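Local atomic coordinates of viral CASP8 and FADD-like apoptosis regulator (Molluscum contagiosum virus subtype 1, PDB entry 2BBR), a protein that blocks death-receptor-induced apoptosis by interfering with caspase-8 recruitment and activation at the death-inducing signaling complex, and also suppresses host NF-kappa-B activation. Residues S2-P8 / R53-L57; L57-M63 / L87-L93. All coordinates share one frame; numbering follows the deposited sequence.

Interaction 1: S2-P8 / R53-L57; sequences SDSKEVP and RKLTL
R53 and E6 form the charged half of this contact, in which the N-terminal arm of the chain lies against a loop of the first death effector domain, the one leading into helix 57-66. R53 ends the preceding helix 42-51 in a Schellman motif, its phi positive, and from there an extended chain with CG anti to the backbone N (chi1 -160°) carries the guanidinium across to the arm. Its NH1 donates to E6 OE2 at 2.7 Å in a nearly straight salt bridge. The oxygen lies in the guanidinium plane, yet the donor comes from above the carboxylate plane, and the two planes are 65° apart: a single-pronged bond rather than a flat, two-pronged pair. Arginine suits the place because its flat head can be gripped at the edge and packed on both faces. V7 CG2 sits over the centre of one face, 3.6 Å above it, and S2 OG lies over the opposite face, offset toward the rim, with S2 CB close to NE and NH2. Such a clamp should restrict the rotation of the group, although S2 and R53 also touch a crystal neighbour.

P8, the third main contributor, lays its ring CD against the backbone of L55, T56 and L57; having no N-H of its own, it can fill this place without needing an acceptor there. A water lies between P8 O and L55 O and donates to both, the leg to P8 O being short. T56 is the N-cap of helix 57-66, its OG1 accepting from A59 N, which is a classic role for threonine. The first turn of that helix also finds an acceptor in the arm: L57 N donates to E6 O at 2.9 Å, and T56 CA approaches the same oxygen at 3.1 Å in a CA-H...O contact.

Interaction 2: L57-M63 / L87-L93; sequences LAALVEM and LLGTSFL
E62 reaches from helix 57-66 of the first death effector domain into the loop 87-93 and divides its carboxylate between two donors of that loop. Its CG lies beside the backbone N (chi1 -73°) and the chain runs extended beyond it, which brings one oxygen to a backbone N-H and the other to a hydroxyl. OE2 takes G89 N at 2.8 Å in a bond of 171°, met from well above the carboxylate plane. OE1 receives the hydroxyl of S91 OG at 2.6 Å on the anti side, and a nearby water may donate to it. K98 adds a salt bridge to OE2, so a carboxylate buried here is well compensated, which would favour its charged form. L88, with R95 and K98, lines the site of an azide ion, probably from the crystallisation liquor.

L87 to T90 make a type II turn, whose third position, G89, has the positive phi that glycine adopts easily; T90 OG1 folds back to donate to L87 O. S91 serves twice, for its OG also accepts from L93 N, an ST turn.

Apolar groups flank the polar centre. L87 crosses L57 and V61 at about right angles, and its CD1 presses on L57 CD1 at 3.3 Å, closer than usual for two methyls. Small A58 and A59 let the loop come near the helix: A59 CA lies 3.6 Å from S91 CB. Beyond them M63, also crossing its partner at about a right angle, brings CE to the ring edge of F92 at CZ. L93 CD1 packs against E62 CB at 3.5 Å while its CG lies above the rim of one F92 face.

Helix and loop together pack on their neighbours: V61 on L73 and F77 of helix 70-77, M63 and F92 on L49 of helix 42-51, and M63 and L93 on L28 and L31 of helix 22-31.

In the fold
Interactions 1 and 2 follow one another along the chain, their centres 11 Å apart, and meet at L57, which belongs to both. Helix 57-66 is the common element: interaction 1 fastens its N-terminal start to the chain terminus at the surface, while interaction 2 packs its first turns, in a partly buried contact, against the loop between helices 81-85 and 95-104. They also touch directly, with L55 CD1 3.3 Å from L60 CD2 and K54 O close to both A59 and F92. One helix of the first death effector domain is therefore tied both to the N-terminal arm and to the loop leading toward the second, linking parts distant in sequence.

Interaction 1: S2-P8 / R53-L57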
ATOM      1  N   SER A   2      -0.614  18.368  21.726  1.00 22.75           N
ATOM      2  CA  SER A   2       0.213  17.766  20.640  1.00 24.34           C
ATOM      3  C   SER A   2       0.951  18.847  19.857  1.00 23.55           C
ATOM      4  O   SER A   2       0.553  20.012  19.862  1.00 22.96           O
ATOM      5  CB  SER A   2      -0.674  16.958  19.688  1.00 25.16           C
ATOM      6  OG  SER A   2      -1.288  15.871  20.357  1.00 30.53           O
ATOM      7  N   ASP A   3       2.030  18.451  19.187  1.00 24.02           N
ATOM      8  CA  ASP A   3       2.834  19.376  18.395  1.00 25.13           C
ATOM      9  C   ASP A   3       2.260  19.528  16.990  1.00 24.88           C
ATOM     10  O   ASP A   3       2.358  18.617  16.168  1.00 24.01           O
ATOM     11  CB  ASP A   3       4.281  18.878  18.319  1.00 27.03           C
ATOM     12  CG  ASP A   3       5.144  19.728  17.406  1.00 28.07           C
ATOM     13  OD1 ASP A   3       5.131  20.968  17.555  1.00 30.01           O
ATOM     14  OD2 ASP A   3       5.841  19.154  16.541  1.00 30.80           O
ATOM     15  N   SER A   4       1.667  20.686  16.719  1.00 25.23           N
ATOM     16  CA  SER A   4       1.063  20.956  15.417  1.00 25.97           C
ATOM     17  C   SER A   4       2.082  20.924  14.280  1.00 26.26           C
ATOM     18  O   SER A   4       1.718  20.736  13.119  1.00 25.69           O
ATOM     19  CB  SER A   4       0.365  22.318  15.432  1.00 26.32           C
ATOM     20  OG  SER A   4       1.298  23.370  15.603  1.00 27.95           O
ATOM     21  N   LYS A   5       3.354  21.105  14.618  1.00 27.12           N
ATOM     22  CA  LYS A   5       4.418  21.103  13.618  1.00 28.52           C
ATOM     23  C   LYS A   5       4.471  19.805  12.816  1.00 28.79           C
ATOM     24  O   LYS A   5       4.841  19.810  11.641  1.00 29.52           O
ATOM     25  CB  LYS A   5       5.777  21.334  14.286  1.00 29.59           C
ATOM     26  CG  LYS A   5       6.950  21.264  13.319  1.00 30.51           C
ATOM     27  CD  LYS A   5       8.285  21.383  14.034  1.00 31.75           C
ATOM     28  CE  LYS A   5       9.443  21.250  13.056  1.00 31.93           C
ATOM     29  NZ  LYS A   5      10.765  21.337  13.737  1.00 32.60           N
ATOM     30  N   GLU A   6       4.103  18.697  13.451  1.00 28.65           N
ATOM     31  CA  GLU A   6       4.129  17.398  12.789  1.00 27.87           C
ATOM     32  C   GLU A   6       2.867  17.134  11.974  1.00 26.64           C
ATOM     33  O   GLU A   6       2.699  16.050  11.417  1.00 25.96           O
ATOM     34  CB  GLU A   6       4.310  16.284  13.822  1.00 29.97           C
ATOM     35  CG  GLU A   6       3.142  16.134  14.784  1.00 31.42           C
ATOM     36  CD  GLU A   6       3.383  15.066  15.834  1.00 33.32           C
ATOM     37  OE1 GLU A   6       4.357  15.197  16.602  1.00 33.72           O
ATOM     38  OE2 GLU A   6       2.596  14.097  15.890  1.00 35.12           O
ATOM     39  N   VAL A   7       1.986  18.126  11.903  1.00 25.28           N
ATOM     40  CA  VAL A   7       0.740  17.978  11.161  1.00 24.24           C
ATOM     41  C   VAL A   7       0.567  19.042  10.080  1.00 24.34           C
ATOM     42  O   VAL A   7       0.234  20.191  10.372  1.00 23.28           O
ATOM     43  CB  VAL A   7      -0.479  18.046  12.109  1.00 23.83           C
ATOM     44  CG1 VAL A   7      -1.765  17.855  11.323  1.00 23.57           C
ATOM     45  CG2 VAL A   7      -0.353  16.990  13.192  1.00 23.12           C
ATOM     46  N   PRO A   8       0.804  18.672   8.811  1.00 24.87           N
ATOM     47  CA  PRO A   8       0.657  19.623   7.703  1.00 24.92           C
ATOM     48  C   PRO A   8      -0.821  19.974   7.529  1.00 25.22           C
ATOM     49  O   PRO A   8      -1.685  19.119   7.707  1.00 25.22           O
ATOM     50  CB  PRO A   8       1.210  18.849   6.508  1.00 25.95           C
ATOM     51  CG  PRO A   8       2.219  17.928   7.137  1.00 25.39           C
ATOM     52  CD  PRO A   8       1.472  17.442   8.353  1.00 24.46           C
ATOM     53  N   ARG A  53      -5.598  12.326  13.586  1.00 15.44           N
ATOM     54  CA  ARG A  53      -4.256  12.859  13.790  1.00 15.00           C
ATOM     55  C   ARG A  53      -3.221  11.821  13.361  1.00 14.04           C
ATOM     56  O   ARG A  53      -2.200  11.615  14.021  1.00 16.57           O
ATOM     57  CB  ARG A  53      -4.031  13.260  15.250  1.00 16.81           C
ATOM     58  CG  ARG A  53      -2.870  14.227  15.403  1.00 19.81           C
ATOM     59  CD  ARG A  53      -2.760  14.785  16.808  1.00 22.24           C
ATOM     60  NE  ARG A  53      -1.772  15.861  16.875  1.00 25.48           N
ATOM     61  CZ  ARG A  53      -0.476  15.707  16.622  1.00 26.99           C
ATOM     62  NH1 ARG A  53       0.004  14.519  16.285  1.00 28.09           N
ATOM     63  NH2 ARG A  53       0.342  16.748  16.701  1.00 29.10           N
ATOM     64  N   LYS A  54      -3.506  11.157  12.248  1.00 14.09           N
ATOM     65  CA  LYS A  54      -2.599  10.156  11.703  1.00 14.55           C
ATOM     66  C   LYS A  54      -1.928  10.728  10.463  1.00 13.60           C
ATOM     67  O   LYS A  54      -0.995  10.136   9.923  1.00 14.27           O
ATOM     68  CB  LYS A  54      -3.359   8.882  11.326  1.00 15.66           C
ATOM     69  CG  LYS A  54      -3.905   8.104  12.509  1.00 18.75           C
ATOM     70  CD  LYS A  54      -4.657   6.864  12.047  1.00 18.56           C
ATOM     71  CE  LYS A  54      -5.218   6.084  13.226  1.00 21.91           C
ATOM     72  NZ  LYS A  54      -5.982   4.888  12.778  1.00 23.64           N
ATOM     73  N   LEU A  55      -2.408  11.888  10.021  1.00 14.89           N
ATOM     74  CA  LEU A  55      -1.872  12.546   8.835  1.00 16.60           C
ATOM     75  C   LEU A  55      -0.706  13.444   9.227  1.00 15.97           C
ATOM     76  O   LEU A  55      -0.806  14.672   9.207  1.00 18.83           O
ATOM     77  CB  LEU A  55      -2.978  13.362   8.159  1.00 19.28           C
ATOM     78  CG  LEU A  55      -2.785  13.812   6.710  1.00 21.38           C
ATOM     79  CD1 LEU A  55      -2.447  12.619   5.833  1.00 22.98           C
ATOM     80  CD2 LEU A  55      -4.060  14.478   6.226  1.00 23.18           C
ATOM     81  N   THR A  56       0.404  12.808   9.585  1.00 15.07           N
ATOM     82  CA  THR A  56       1.608  13.502  10.010  1.00 13.04           C
ATOM     83  C   THR A  56       2.578  13.732   8.859  1.00 13.15           C
ATOM     84  O   THR A  56       2.380  13.239   7.748  1.00 12.01           O
ATOM     85  CB  THR A  56       2.348  12.684  11.068  1.00 12.96           C
ATOM     86  OG1 THR A  56       2.732  11.425  10.499  1.00 13.91           O
ATOM     87  CG2 THR A  56       1.455  12.440  12.275  1.00 15.26           C
ATOM     88  N   LEU A  57       3.628  14.494   9.137  1.00 13.16           N
ATOM     89  CA  LEU A  57       4.660  14.765   8.149  1.00 13.47           C
ATOM     90  C   LEU A  57       5.232  13.423   7.695  1.00 12.63           C
ATOM     91  O   LEU A  57       5.388  13.170   6.500  1.00 12.27           O
ATOM     92  CB  LEU A  57       5.758  15.630   8.778  1.00 17.37           C
ATOM     93  CG  LEU A  57       7.055  15.925   8.013  1.00 19.02           C
ATOM     94  CD1 LEU A  57       7.957  14.709   8.000  1.00 21.94           C
ATOM     95  CD2 LEU A  57       6.723  16.365   6.611  1.00 19.66           C
TER
HETATM   96  O   HOH W   1      -2.578  16.827   8.268  1.00 24.62           O

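Interaction 2: L57-M63 / L87-L93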
ATOM      1  N   LEU A  57       3.628  14.494   9.137  1.00 13.16           N
ATOM      2  CA  LEU A  57       4.660  14.765   8.149  1.00 13.47           C
ATOM      3  C   LEU A  57       5.232  13.423   7.695  1.00 12.63           C
ATOM      4  O   LEU A  57       5.388  13.170   6.500  1.00 12.27           O
ATOM      5  CB  LEU A  57       5.758  15.630   8.778  1.00 17.37           C
ATOM      6  CG  LEU A  57       7.055  15.925   8.013  1.00 19.02           C
ATOM      7  CD1 LEU A  57       7.957  14.709   8.000  1.00 21.94           C
ATOM      8  CD2 LEU A  57       6.723  16.365   6.611  1.00 19.66           C
ATOM      9  N   ALA A  58       5.527  12.561   8.661  1.00 13.14           N
ATOM     10  CA  ALA A  58       6.075  11.244   8.368  1.00 12.55           C
ATOM     11  C   ALA A  58       5.163  10.432   7.455  1.00 13.00           C
ATOM     12  O   ALA A  58       5.630   9.808   6.506  1.00 12.22           O
ATOM     13  CB  ALA A  58       6.329  10.484   9.666  1.00 14.00           C
ATOM     14  N   ALA A  59       3.865  10.429   7.741  1.00 11.08           N
ATOM     15  CA  ALA A  59       2.923   9.675   6.922  1.00 10.93           C
ATOM     16  C   ALA A  59       2.937  10.139   5.469  1.00 10.33           C
ATOM     17  O   ALA A  59       3.000   9.322   4.550  1.00 10.34           O
ATOM     18  CB  ALA A  59       1.515   9.797   7.493  1.00 12.02           C
ATOM     19  N   LEU A  60       2.879  11.451   5.265  1.00 10.04           N
ATOM     20  CA  LEU A  60       2.886  11.999   3.915  1.00 11.29           C
ATOM     21  C   LEU A  60       4.194  11.692   3.198  1.00  9.99           C
ATOM     22  O   LEU A  60       4.197  11.355   2.016  1.00 10.58           O
ATOM     23  CB  LEU A  60       2.651  13.514   3.946  1.00 14.21           C
ATOM     24  CG  LEU A  60       1.213  13.997   4.163  1.00 19.14           C
ATOM     25  CD1 LEU A  60       0.333  13.524   3.017  1.00 21.26           C
ATOM     26  CD2 LEU A  60       0.686  13.482   5.488  1.00 22.45           C
ATOM     27  N   VAL A  61       5.306  11.819   3.914  1.00  9.93           N
ATOM     28  CA  VAL A  61       6.606  11.536   3.326  1.00  9.37           C
ATOM     29  C   VAL A  61       6.672  10.070   2.897  1.00  9.92           C
ATOM     30  O   VAL A  61       7.150   9.758   1.805  1.00 10.45           O
ATOM     31  CB  VAL A  61       7.731  11.879   4.328  1.00 10.38           C
ATOM     32  CG1 VAL A  61       9.050  11.274   3.882  1.00 10.83           C
ATOM     33  CG2 VAL A  61       7.870  13.393   4.432  1.00 11.55           C
ATOM     34  N   GLU A  62       6.172   9.169   3.738  1.00  9.79           N
ATOM     35  CA  GLU A  62       6.180   7.749   3.390  1.00 10.52           C
ATOM     36  C   GLU A  62       5.307   7.494   2.169  1.00 10.05           C
ATOM     37  O   GLU A  62       5.677   6.728   1.279  1.00 10.15           O
ATOM     38  CB  GLU A  62       5.680   6.893   4.551  1.00 11.27           C
ATOM     39  CG  GLU A  62       6.655   6.780   5.695  1.00 12.09           C
ATOM     40  CD  GLU A  62       6.361   5.579   6.567  1.00 11.81           C
ATOM     41  OE1 GLU A  62       5.668   5.736   7.595  1.00 13.28           O
ATOM     42  OE2 GLU A  62       6.815   4.475   6.209  1.00 11.79           O
ATOM     43  N   MET A  63       4.134   8.121   2.131  1.00  9.61           N
ATOM     44  CA  MET A  63       3.249   7.948   0.988  1.00 10.27           C
ATOM     45  C   MET A  63       3.948   8.353  -0.300  1.00  9.98           C
ATOM     46  O   MET A  63       3.924   7.616  -1.284  1.00 10.97           O
ATOM     47  CB  MET A  63       1.985   8.786   1.151  1.00  9.97           C
ATOM     48  CG  MET A  63       1.056   8.299   2.236  1.00 11.01           C
ATOM     49  SD  MET A  63      -0.372   9.370   2.381  1.00 14.31           S
ATOM     50  CE  MET A  63      -1.172   8.663   3.818  1.00 12.79           C
ATOM     51  N   LEU A  87      12.452   8.419   7.489  1.00 12.71           N
ATOM     52  CA  LEU A  87      11.126   8.439   8.104  1.00 13.35           C
ATOM     53  C   LEU A  87      10.296   7.188   7.856  1.00 12.55           C
ATOM     54  O   LEU A  87       9.204   7.046   8.410  1.00 13.50           O
ATOM     55  CB  LEU A  87      10.337   9.666   7.635  1.00 14.10           C
ATOM     56  CG  LEU A  87      11.002  11.023   7.879  1.00 14.86           C
ATOM     57  CD1 LEU A  87       9.998  12.131   7.602  1.00 15.46           C
ATOM     58  CD2 LEU A  87      11.509  11.116   9.309  1.00 17.59           C
ATOM     59  N   LEU A  88      10.797   6.277   7.029  1.00 13.51           N
ATOM     60  CA  LEU A  88      10.054   5.059   6.743  1.00 14.26           C
ATOM     61  C   LEU A  88       9.825   4.243   8.014  1.00 13.45           C
ATOM     62  O   LEU A  88      10.738   4.063   8.824  1.00 13.99           O
ATOM     63  CB  LEU A  88      10.796   4.215   5.703  1.00 15.52           C
ATOM     64  CG  LEU A  88      10.869   4.816   4.295  1.00 16.21           C
ATOM     65  CD1 LEU A  88      11.792   3.977   3.429  1.00 17.52           C
ATOM     66  CD2 LEU A  88       9.473   4.877   3.685  1.00 18.16           C
ATOM     67  N   GLY A  89       8.597   3.762   8.189  1.00 12.60           N
ATOM     68  CA  GLY A  89       8.260   2.964   9.353  1.00 12.41           C
ATOM     69  C   GLY A  89       7.936   3.759  10.601  1.00 13.02           C
ATOM     70  O   GLY A  89       7.879   3.187  11.690  1.00 15.39           O
ATOM     71  N   THR A  90       7.710   5.063  10.464  1.00 13.11           N
ATOM     72  CA  THR A  90       7.409   5.889  11.632  1.00 14.22           C
ATOM     73  C   THR A  90       6.017   6.522  11.640  1.00 14.65           C
ATOM     74  O   THR A  90       5.789   7.515  12.330  1.00 16.41           O
ATOM     75  CB  THR A  90       8.455   7.021  11.815  1.00 14.28           C
ATOM     76  OG1 THR A  90       8.331   7.975  10.754  1.00 13.82           O
ATOM     77  CG2 THR A  90       9.869   6.449  11.820  1.00 15.88           C
ATOM     78  N   SER A  91       5.086   5.958  10.877  1.00 13.79           N
ATOM     79  CA  SER A  91       3.720   6.479  10.844  1.00 12.83           C
ATOM     80  C   SER A  91       2.750   5.310  10.942  1.00 13.25           C
ATOM     81  O   SER A  91       3.163   4.175  11.179  1.00 13.73           O
ATOM     82  CB  SER A  91       3.461   7.263   9.554  1.00 12.80           C
ATOM     83  OG  SER A  91       3.290   6.399   8.443  1.00 12.86           O
ATOM     84  N   PHE A  92       1.462   5.578  10.751  1.00 12.60           N
ATOM     85  CA  PHE A  92       0.456   4.524  10.837  1.00 12.82           C
ATOM     86  C   PHE A  92       0.595   3.494   9.715  1.00 12.02           C
ATOM     87  O   PHE A  92       0.144   2.360   9.853  1.00 12.31           O
ATOM     88  CB  PHE A  92      -0.948   5.132  10.787  1.00 13.12           C
ATOM     89  CG  PHE A  92      -1.395   5.506   9.403  1.00 12.14           C
ATOM     90  CD1 PHE A  92      -2.095   4.599   8.612  1.00 14.80           C
ATOM     91  CD2 PHE A  92      -1.090   6.756   8.876  1.00 11.98           C
ATOM     92  CE1 PHE A  92      -2.481   4.931   7.318  1.00 14.04           C
ATOM     93  CE2 PHE A  92      -1.473   7.098   7.583  1.00 12.03           C
ATOM     94  CZ  PHE A  92      -2.170   6.182   6.801  1.00 14.12           C
ATOM     95  N   LEU A  93       1.214   3.888   8.606  1.00 11.23           N
ATOM     96  CA  LEU A  93       1.363   2.975   7.474  1.00  9.94           C
ATOM     97  C   LEU A  93       2.041   1.673   7.869  1.00 10.37           C
ATOM     98  O   LEU A  93       3.013   1.662   8.622  1.00 10.62           O
ATOM     99  CB  LEU A  93       2.141   3.657   6.348  1.00 10.80           C
ATOM    100  CG  LEU A  93       1.428   4.870   5.735  1.00 11.56           C
ATOM    101  CD1 LEU A  93       2.419   5.689   4.934  1.00 13.21           C
ATOM    102  CD2 LEU A  93       0.257   4.422   4.871  1.00 12.57           C
TER
HETATM  103  O   HOH W   2       5.250   3.462   8.902  1.00 14.77           O